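Local coordinates for protein 5-oxopent-3-ene-1,2,5-tricarboxylate decarboxylase (Exiguobacterium antarcticum B7, PDB 6IYM) that belongs to the fumarylacetoacetate hydrolase family, a group of metal-dependent enzymes, and carries a magnesium ion held by acidic side chains, at residues F6-A14 with L56-Y66; L127-G135 with L144-I152. One frame throughout, in Å; residues are numbered along the deposited sequence.

Overall arrangement
Contact 1 ties the N-terminal hairpin to the loop that runs on to strand 72-75, whereas contact 2 pairs two strands of the core. Their centres lie 22 Å apart, at 18 Å and 11 Å from the centre of the chain, yet both reach the same mixed sheet. They meet where 56-66 ends: Y66 OH is 3.4 Å from I130 CG2, and P65 CG is 4.1 Å from S151 OG, both packing contacts. Contact 2 is related to the metal site through its strands: E124 and E126 come from 121-131 and D155 from 147-158, all three binding magnesium, and the L127 side chain is about 11 Å from the ion.

Contact 1: residues F6-A14 with L56-Y66; sequences FRFEQDGRA and LTDHVRLLAPY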
loop_
_atom_site.group_PDB
_atom_site.type_symbol
_atom_site.label_atom_id
_atom_site.label_comp_id
_atom_site.label_asym_id
_atom_site.label_seq_id
_atom_site.Cartn_x
_atom_site.Cartn_y
_atom_site.Cartn_z
ATOM N N PHE A 6 5.690 22.282 5.701
ATOM C CA PHE A 6 4.256 21.927 5.715
ATOM C C PHE A 6 3.602 22.423 4.434
ATOM O O PHE A 6 4.228 23.181 3.646
ATOM C CB PHE A 6 3.565 22.491 6.959
ATOM C CG PHE A 6 3.763 23.965 7.189
ATOM C CD1 PHE A 6 4.866 24.427 7.892
ATOM C CD2 PHE A 6 2.843 24.886 6.705
ATOM C CE1 PHE A 6 5.038 25.784 8.121
ATOM C CE2 PHE A 6 3.022 26.245 6.919
ATOM C CZ PHE A 6 4.117 26.688 7.636
ATOM N N ARG A 7 2.407 21.887 4.215
ATOM C CA ARG A 7 1.411 22.372 3.249
ATOM C C ARG A 7 0.341 23.078 4.089
ATOM O O ARG A 7 0.060 22.577 5.201
ATOM C CB ARG A 7 0.898 21.170 2.455
ATOM C CG ARG A 7 0.725 21.411 0.965
ATOM C CD ARG A 7 0.587 20.125 0.196
ATOM N NE ARG A 7 -0.192 19.138 0.921
ATOM C CZ ARG A 7 -1.354 18.636 0.536
ATOM N NH1 ARG A 7 -1.891 18.999 -0.608
ATOM N NH2 ARG A 7 -1.976 17.748 1.291
ATOM N N PHE A 8 -0.178 24.221 3.625
ATOM C CA PHE A 8 -1.323 24.936 4.252
ATOM C C PHE A 8 -2.316 25.356 3.170
ATOM O O PHE A 8 -1.911 25.424 1.994
ATOM C CB PHE A 8 -0.832 26.141 5.053
ATOM C CG PHE A 8 -0.243 27.272 4.244
ATOM C CD1 PHE A 8 -1.043 28.309 3.783
ATOM C CD2 PHE A 8 1.120 27.333 3.997
ATOM C CE1 PHE A 8 -0.495 29.374 3.085
ATOM C CE2 PHE A 8 1.670 28.396 3.296
ATOM C CZ PHE A 8 0.864 29.416 2.844
ATOM N N GLU A 9 -3.558 25.640 3.570
ATOM C CA GLU A 9 -4.691 25.968 2.669
ATOM C C GLU A 9 -4.797 27.487 2.494
ATOM O O GLU A 9 -4.732 28.214 3.514
ATOM C CB GLU A 9 -5.991 25.412 3.240
ATOM C CG GLU A 9 -7.240 25.919 2.545
ATOM C CD GLU A 9 -8.512 25.462 3.234
ATOM O OE1 GLU A 9 -8.465 24.392 3.884
ATOM O OE2 GLU A 9 -9.535 26.183 3.150
ATOM N N GLN A 10 -4.986 27.923 1.241
ATOM C CA GLN A 10 -5.318 29.320 0.842
ATOM C C GLN A 10 -6.260 29.306 -0.375
ATOM O O GLN A 10 -5.838 28.862 -1.467
ATOM C CB GLN A 10 -4.036 30.093 0.554
ATOM C CG GLN A 10 -4.266 31.580 0.362
ATOM C CD GLN A 10 -2.984 32.337 0.575
ATOM O OE1 GLN A 10 -2.561 32.564 1.706
ATOM N NE2 GLN A 10 -2.335 32.691 -0.524
ATOM N N ASP A 11 -7.501 29.764 -0.180
ATOM C CA ASP A 11 -8.553 29.876 -1.224
ATOM C C ASP A 11 -8.996 28.478 -1.674
ATOM O O ASP A 11 -9.270 28.314 -2.876
ATOM C CB ASP A 11 -8.065 30.724 -2.402
ATOM C CG ASP A 11 -7.618 32.116 -1.990
ATOM O OD1 ASP A 11 -6.994 32.245 -0.908
ATOM O OD2 ASP A 11 -7.906 33.066 -2.746
ATOM N N GLY A 12 -9.100 27.533 -0.733
ATOM C CA GLY A 12 -9.441 26.119 -0.989
ATOM C C GLY A 12 -8.365 25.412 -1.802
ATOM O O GLY A 12 -8.717 24.404 -2.449
ATOM N N ARG A 13 -7.109 25.903 -1.747
ATOM C CA ARG A 13 -5.981 25.472 -2.627
ATOM C C ARG A 13 -4.640 25.398 -1.876
ATOM O O ARG A 13 -4.241 26.375 -1.199
ATOM C CB ARG A 13 -5.858 26.402 -3.837
ATOM C CG ARG A 13 -6.809 26.026 -4.964
ATOM C CD ARG A 13 -6.590 26.794 -6.251
ATOM N NE ARG A 13 -6.979 28.190 -6.120
ATOM C CZ ARG A 13 -6.135 29.210 -6.087
ATOM N NH1 ARG A 13 -4.831 29.001 -6.179
ATOM N NH2 ARG A 13 -6.598 30.443 -5.969
ATOM N N ALA A 14 -3.935 24.282 -2.076
ATOM C CA ALA A 14 -2.667 23.923 -1.410
ATOM C C ALA A 14 -1.607 24.990 -1.692
ATOM O O ALA A 14 -1.503 25.414 -2.845
ATOM C CB ALA A 14 -2.222 22.562 -1.891
ATOM N N LEU A 56 2.505 34.763 7.101
ATOM C CA LEU A 56 1.022 34.765 7.274
ATOM C C LEU A 56 0.624 34.305 8.689
ATOM O O LEU A 56 1.497 33.812 9.432
ATOM C CB LEU A 56 0.370 33.886 6.196
ATOM C CG LEU A 56 -0.938 34.428 5.612
ATOM C CD1 LEU A 56 -0.668 35.553 4.621
ATOM C CD2 LEU A 56 -1.749 33.322 4.950
ATOM N N THR A 57 -0.667 34.447 9.015
ATOM C CA THR A 57 -1.268 34.326 10.373
ATOM C C THR A 57 -1.229 32.878 10.886
ATOM O O THR A 57 -0.881 31.965 10.109
ATOM C CB THR A 57 -2.706 34.862 10.355
ATOM O OG1 THR A 57 -3.402 34.202 9.299
ATOM C CG2 THR A 57 -2.776 36.359 10.143
ATOM N N ASP A 58 -1.586 32.688 12.161
ATOM C CA ASP A 58 -1.520 31.385 12.881
ATOM C C ASP A 58 -2.756 30.544 12.531
ATOM O O ASP A 58 -2.604 29.310 12.413
ATOM C CB ASP A 58 -1.382 31.590 14.391
ATOM C CG ASP A 58 -0.239 32.516 14.773
ATOM O OD1 ASP A 58 -0.424 33.745 14.655
ATOM O OD2 ASP A 58 0.830 32.001 15.169
ATOM N N HIS A 59 -3.920 31.189 12.371
ATOM C CA HIS A 59 -5.182 30.584 11.854
ATOM C C HIS A 59 -5.090 30.443 10.325
ATOM O O HIS A 59 -6.010 30.904 9.622
ATOM C CB HIS A 59 -6.413 31.377 12.340
ATOM C CG HIS A 59 -6.492 32.797 11.872
ATOM N ND1 HIS A 59 -5.507 33.733 12.149
ATOM C CD2 HIS A 59 -7.451 33.456 11.185
ATOM C CE1 HIS A 59 -5.848 34.898 11.636
ATOM N NE2 HIS A 59 -7.036 34.755 11.039
ATOM N N VAL A 60 -4.019 29.798 9.847
ATOM C CA VAL A 60 -3.646 29.656 8.408
ATOM C C VAL A 60 -4.259 28.360 7.863
ATOM O O VAL A 60 -4.685 28.363 6.683
ATOM C CB VAL A 60 -2.116 29.700 8.227
ATOM C CG1 VAL A 60 -1.380 28.680 9.086
ATOM C CG2 VAL A 60 -1.718 29.556 6.771
ATOM N N ARG A 61 -4.313 27.321 8.707
ATOM C CA ARG A 61 -4.881 25.964 8.448
ATOM C C ARG A 61 -3.911 25.119 7.605
ATOM O O ARG A 61 -3.806 25.350 6.368
ATOM C CB ARG A 61 -6.263 25.980 7.792
ATOM C CG ARG A 61 -7.073 24.739 8.138
ATOM C CD ARG A 61 -8.030 24.254 7.065
ATOM N NE ARG A 61 -8.194 22.800 7.117
ATOM C CZ ARG A 61 -9.160 22.101 6.508
ATOM N NH1 ARG A 61 -10.094 22.708 5.794
ATOM N NH2 ARG A 61 -9.198 20.786 6.632
ATOM N N LEU A 62 -3.275 24.154 8.272
ATOM C CA LEU A 62 -2.294 23.179 7.727
ATOM C C LEU A 62 -3.079 22.067 7.028
ATOM O O LEU A 62 -4.223 21.781 7.458
ATOM C CB LEU A 62 -1.472 22.620 8.897
ATOM C CG LEU A 62 -0.358 23.501 9.471
ATOM C CD1 LEU A 62 0.895 23.374 8.651
ATOM C CD2 LEU A 62 -0.747 24.965 9.547
ATOM N N LEU A 63 -2.511 21.465 5.983
ATOM C CA LEU A 63 -3.061 20.223 5.379
ATOM C C LEU A 63 -2.163 19.055 5.792
ATOM O O LEU A 63 -1.106 19.311 6.453
ATOM C CB LEU A 63 -3.160 20.388 3.860
ATOM C CG LEU A 63 -4.089 21.518 3.383
ATOM C CD1 LEU A 63 -3.965 21.700 1.879
ATOM C CD2 LEU A 63 -5.550 21.273 3.777
ATOM N N ALA A 64 -2.557 17.825 5.457
ATOM C CA ALA A 64 -1.646 16.662 5.553
ATOM C C ALA A 64 -0.390 17.007 4.752
ATOM O O ALA A 64 -0.481 17.685 3.740
ATOM C CB ALA A 64 -2.341 15.431 5.037
ATOM N N PRO A 65 0.835 16.651 5.184
ATOM C CA PRO A 65 2.025 16.963 4.390
ATOM C C PRO A 65 1.895 16.619 2.895
ATOM O O PRO A 65 2.203 17.457 2.093
ATOM C CB PRO A 65 3.091 16.171 5.167
ATOM C CG PRO A 65 2.665 16.368 6.596
ATOM C CD PRO A 65 1.173 16.117 6.512
ATOM N N TYR A 66 1.409 15.425 2.558
ATOM C CA TYR A 66 1.058 15.034 1.164
ATOM C C TYR A 66 0.234 13.756 1.227
ATOM O O TYR A 66 0.048 13.245 2.353
ATOM C CB TYR A 66 2.317 14.823 0.323
ATOM C CG TYR A 66 3.304 13.880 0.960
ATOM C CD1 TYR A 66 3.179 12.513 0.831
ATOM C CD2 TYR A 66 4.330 14.366 1.745
ATOM C CE1 TYR A 66 4.098 11.651 1.411
ATOM C CE2 TYR A 66 5.247 13.524 2.342
ATOM C CZ TYR A 66 5.133 12.164 2.172
ATOM O OH TYR A 66 6.048 11.351 2.769
HETATM O O HOH W 1 1.391 19.958 6.299
#
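A single beta bridge between F8 and L62 joins the first strand of the N-terminal hairpin, 4-10, to the irregular loop 56-66 of this fumarylacetoacetate hydrolase family protein. Its evidence is two backbone bonds flanking the pair: L63 N to R7 O at 2.9 Å and E9 N to R61 O at 2.8 Å, each with an N-H...O angle of 168°. A water bridges the segments, accepting from R7 N at 3.0 Å and donating to L63 O.

R7 then grips the loop side-on. A bend at its third torsion (chi3 38°) turns the guanidinium so that two nitrogens converge on one backbone oxygen, NH2 to A64 O at 2.9 Å and NE to A64 O at 3.2 Å. That oxygen lies nearly in the guanidinium plane, which fixes the rotation of the group, while L63 CD1 sits 4.2 Å above its centre and covers one face. NE also makes a weak bond to P65 O.

Two residues on, on the same side of the strand, E9 reaches R61 with its chain extended and forms a salt bridge, OE1 to NH1 at 3.0 Å, with carboxylate and guanidinium planes 56° apart. R61 has a second acidic partner, D109, through NH2, so its positive charge is probably shared between the two acids. On the other side of the strand, the side chains of F8 and V60 cross at about a right angle, with CD1 of F8 3.3 Å from V60 CG2. Past the carbonyls held by R7, Y66 leads into the core, where its OH hydrogen-bonds G234 O and its ring meets F180 edge-to-face.

Contact 2: residues L127-G135 with L144-I152; sequences LAIIIGTTG and LEHVFGYSI
Backbone torsions of -76°/-38° at F148, helical values within a strand, bring its N-H and that of G149 onto the same oxygen of I130. This is a classic beta bulge in the antiparallel pairing of 127-131 with 147-152. F148 N reaches I130 O at 2.8 Å, and G149 N reaches it at 3.3 Å, the latter on a lone pair. Before the bulge the ladder is regular, as A128 N to S151 O at 2.8 Å attests; past it the register has slipped by one, and G132 N binds H146 O at 2.9 Å.

On the face carrying L127, I129 and Y150, with CG beside the backbone N (chi1 -52°), the Y150 ring is placed where V147 CG1 lies 4.0 Å above its plane, offset toward the rim; L127 CD1 packs separately, 3.8 Å from Y150 CB. I129 CG2 meets V147 CG2 at 3.8 Å; helix 218-225 packs on both residues. Strand 178-186 is the next strand of the sheet beside 147-158, and its V183 O accepts from S151 OG.

Beyond the strands the H146 ring is held by ND1 to N142 O, while its CD2 approaches T133 OG1 at 3.2 Å and its edge faces T133 O and T134 O in plane.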
loop_
_atom_site.group_PDB
_atom_site.type_symbol
_atom_site.label_atom_id
_atom_site.label_comp_id
_atom_site.label_asym_id
_atom_site.label_seq_id
_atom_site.Cartn_x
_atom_site.Cartn_y
_atom_site.Cartn_z
ATOM N N LEU A 127 5.794 8.234 15.771
ATOM C CA LEU A 127 6.822 8.954 14.985
ATOM C C LEU A 127 6.841 8.359 13.579
ATOM O O LEU A 127 6.941 7.132 13.458
ATOM C CB LEU A 127 8.184 8.784 15.656
ATOM C CG LEU A 127 9.377 9.328 14.874
ATOM C CD1 LEU A 127 9.256 10.824 14.682
ATOM C CD2 LEU A 127 10.679 8.976 15.591
ATOM N N ALA A 128 6.722 9.205 12.571
ATOM C CA ALA A 128 6.726 8.815 11.155
ATOM C C ALA A 128 8.074 9.184 10.554
ATOM O O ALA A 128 8.444 10.354 10.671
ATOM C CB ALA A 128 5.630 9.529 10.423
ATOM N N ILE A 129 8.767 8.221 9.940
ATOM C CA ILE A 129 9.948 8.481 9.055
ATOM C C ILE A 129 9.471 8.846 7.641
ATOM O O ILE A 129 8.713 8.055 7.033
ATOM C CB ILE A 129 10.878 7.255 8.992
ATOM C CG1 ILE A 129 11.295 6.766 10.380
ATOM C CG2 ILE A 129 12.078 7.548 8.102
ATOM C CD1 ILE A 129 11.880 5.357 10.364
ATOM N N ILE A 130 9.975 9.948 7.096
ATOM C CA ILE A 130 9.723 10.389 5.699
ATOM C C ILE A 130 10.961 10.101 4.835
ATOM O O ILE A 130 11.982 10.739 5.044
ATOM C CB ILE A 130 9.366 11.874 5.678
ATOM C CG1 ILE A 130 8.250 12.202 6.672
ATOM C CG2 ILE A 130 9.006 12.291 4.266
ATOM C CD1 ILE A 130 6.910 11.657 6.263
ATOM N N ILE A 131 10.855 9.199 3.865
ATOM C CA ILE A 131 12.010 8.753 3.019
ATOM C C ILE A 131 12.205 9.829 1.956
ATOM O O ILE A 131 11.188 10.302 1.405
ATOM C CB ILE A 131 11.743 7.360 2.424
ATOM C CG1 ILE A 131 11.532 6.314 3.518
ATOM C CG2 ILE A 131 12.821 6.947 1.432
ATOM C CD1 ILE A 131 12.758 6.040 4.355
ATOM N N GLY A 132 13.451 10.255 1.746
ATOM C CA GLY A 132 13.775 11.351 0.818
ATOM C C GLY A 132 14.472 10.843 -0.435
ATOM O O GLY A 132 14.471 11.563 -1.436
ATOM N N THR A 133 15.064 9.659 -0.380
ATOM C CA THR A 133 15.861 9.083 -1.500
ATOM C C THR A 133 15.577 7.575 -1.577
ATOM O O THR A 133 15.664 6.878 -0.549
ATOM C CB THR A 133 17.355 9.456 -1.409
ATOM O OG1 THR A 133 17.974 8.878 -0.261
ATOM C CG2 THR A 133 17.588 10.947 -1.344
ATOM N N THR A 134 15.187 7.117 -2.770
ATOM C CA THR A 134 14.857 5.711 -3.089
ATOM C C THR A 134 16.101 4.867 -2.856
ATOM O O THR A 134 17.200 5.327 -3.171
ATOM C CB THR A 134 14.382 5.586 -4.540
ATOM O OG1 THR A 134 13.276 6.486 -4.642
ATOM C CG2 THR A 134 13.997 4.171 -4.925
ATOM N N GLY A 135 15.947 3.691 -2.288
ATOM C CA GLY A 135 17.119 2.847 -2.030
ATOM C C GLY A 135 16.679 1.505 -1.526
ATOM O O GLY A 135 15.492 1.347 -1.195
ATOM N N LEU A 144 20.249 7.050 7.355
ATOM C CA LEU A 144 19.724 8.396 7.674
ATOM C C LEU A 144 19.932 9.319 6.473
ATOM O O LEU A 144 19.174 10.325 6.322
ATOM C CB LEU A 144 20.422 8.913 8.934
ATOM C CG LEU A 144 20.009 8.259 10.251
ATOM C CD1 LEU A 144 20.759 8.896 11.421
ATOM C CD2 LEU A 144 18.505 8.377 10.467
ATOM N N GLU A 145 20.884 8.962 5.611
ATOM C CA GLU A 145 21.113 9.669 4.334
ATOM C C GLU A 145 19.881 9.503 3.428
ATOM O O GLU A 145 19.658 10.378 2.591
ATOM C CB GLU A 145 22.432 9.187 3.707
ATOM C CG GLU A 145 23.456 10.299 3.568
ATOM C CD GLU A 145 23.049 11.416 2.613
ATOM O OE1 GLU A 145 22.331 11.121 1.630
ATOM O OE2 GLU A 145 23.447 12.587 2.847
ATOM N N HIS A 146 19.107 8.425 3.574
ATOM C CA HIS A 146 17.859 8.224 2.787
ATOM C C HIS A 146 16.623 8.850 3.476
ATOM O O HIS A 146 15.521 8.652 2.962
ATOM C CB HIS A 146 17.657 6.729 2.506
ATOM C CG HIS A 146 18.700 6.136 1.623
ATOM N ND1 HIS A 146 19.969 5.786 2.092
ATOM C CD2 HIS A 146 18.667 5.800 0.317
ATOM C CE1 HIS A 146 20.660 5.268 1.098
ATOM N NE2 HIS A 146 19.890 5.270 0.010
ATOM N N VAL A 147 16.773 9.548 4.611
ATOM C CA VAL A 147 15.625 10.120 5.373
ATOM C C VAL A 147 15.532 11.612 5.013
ATOM O O VAL A 147 16.509 12.348 5.165
ATOM C CB VAL A 147 15.753 9.856 6.892
ATOM C CG1 VAL A 147 14.671 10.574 7.697
ATOM C CG2 VAL A 147 15.713 8.370 7.229
ATOM N N PHE A 148 14.391 12.064 4.523
ATOM C CA PHE A 148 14.135 13.512 4.337
ATOM C C PHE A 148 13.848 14.135 5.712
ATOM O O PHE A 148 14.199 15.301 5.950
ATOM C CB PHE A 148 12.948 13.732 3.404
ATOM C CG PHE A 148 12.656 15.180 3.143
ATOM C CD1 PHE A 148 13.451 15.912 2.270
ATOM C CD2 PHE A 148 11.601 15.816 3.785
ATOM C CE1 PHE A 148 13.184 17.250 2.026
ATOM C CE2 PHE A 148 11.342 17.157 3.544
ATOM C CZ PHE A 148 12.137 17.868 2.673
ATOM N N GLY A 149 13.137 13.406 6.580
ATOM C CA GLY A 149 12.689 13.971 7.864
ATOM C C GLY A 149 11.654 13.115 8.570
ATOM O O GLY A 149 11.625 11.906 8.328
ATOM N N TYR A 150 10.882 13.741 9.463
ATOM C CA TYR A 150 9.990 13.052 10.425
ATOM C C TYR A 150 8.711 13.866 10.622
ATOM O O TYR A 150 8.739 15.111 10.513
ATOM C CB TYR A 150 10.694 12.837 11.762
ATOM C CG TYR A 150 12.044 12.175 11.718
ATOM C CD1 TYR A 150 13.205 12.923 11.577
ATOM C CD2 TYR A 150 12.168 10.806 11.871
ATOM C CE1 TYR A 150 14.452 12.317 11.560
ATOM C CE2 TYR A 150 13.409 10.187 11.861
ATOM C CZ TYR A 150 14.556 10.947 11.705
ATOM O OH TYR A 150 15.767 10.318 11.699
ATOM N N SER A 151 7.619 13.153 10.908
ATOM C CA SER A 151 6.275 13.727 11.176
ATOM C C SER A 151 5.543 12.825 12.160
ATOM O O SER A 151 6.171 11.928 12.763
ATOM C CB SER A 151 5.525 13.906 9.864
ATOM O OG SER A 151 4.410 14.767 10.003
ATOM N N ILE A 152 4.257 13.077 12.345
ATOM C CA ILE A 152 3.403 12.299 13.275
ATOM C C ILE A 152 2.374 11.561 12.437
ATOM O O ILE A 152 1.901 12.124 11.468
ATOM C CB ILE A 152 2.749 13.207 14.325
ATOM C CG1 ILE A 152 3.742 14.249 14.844
ATOM C CG2 ILE A 152 2.138 12.369 15.433
ATOM C CD1 ILE A 152 3.167 15.237 15.845
#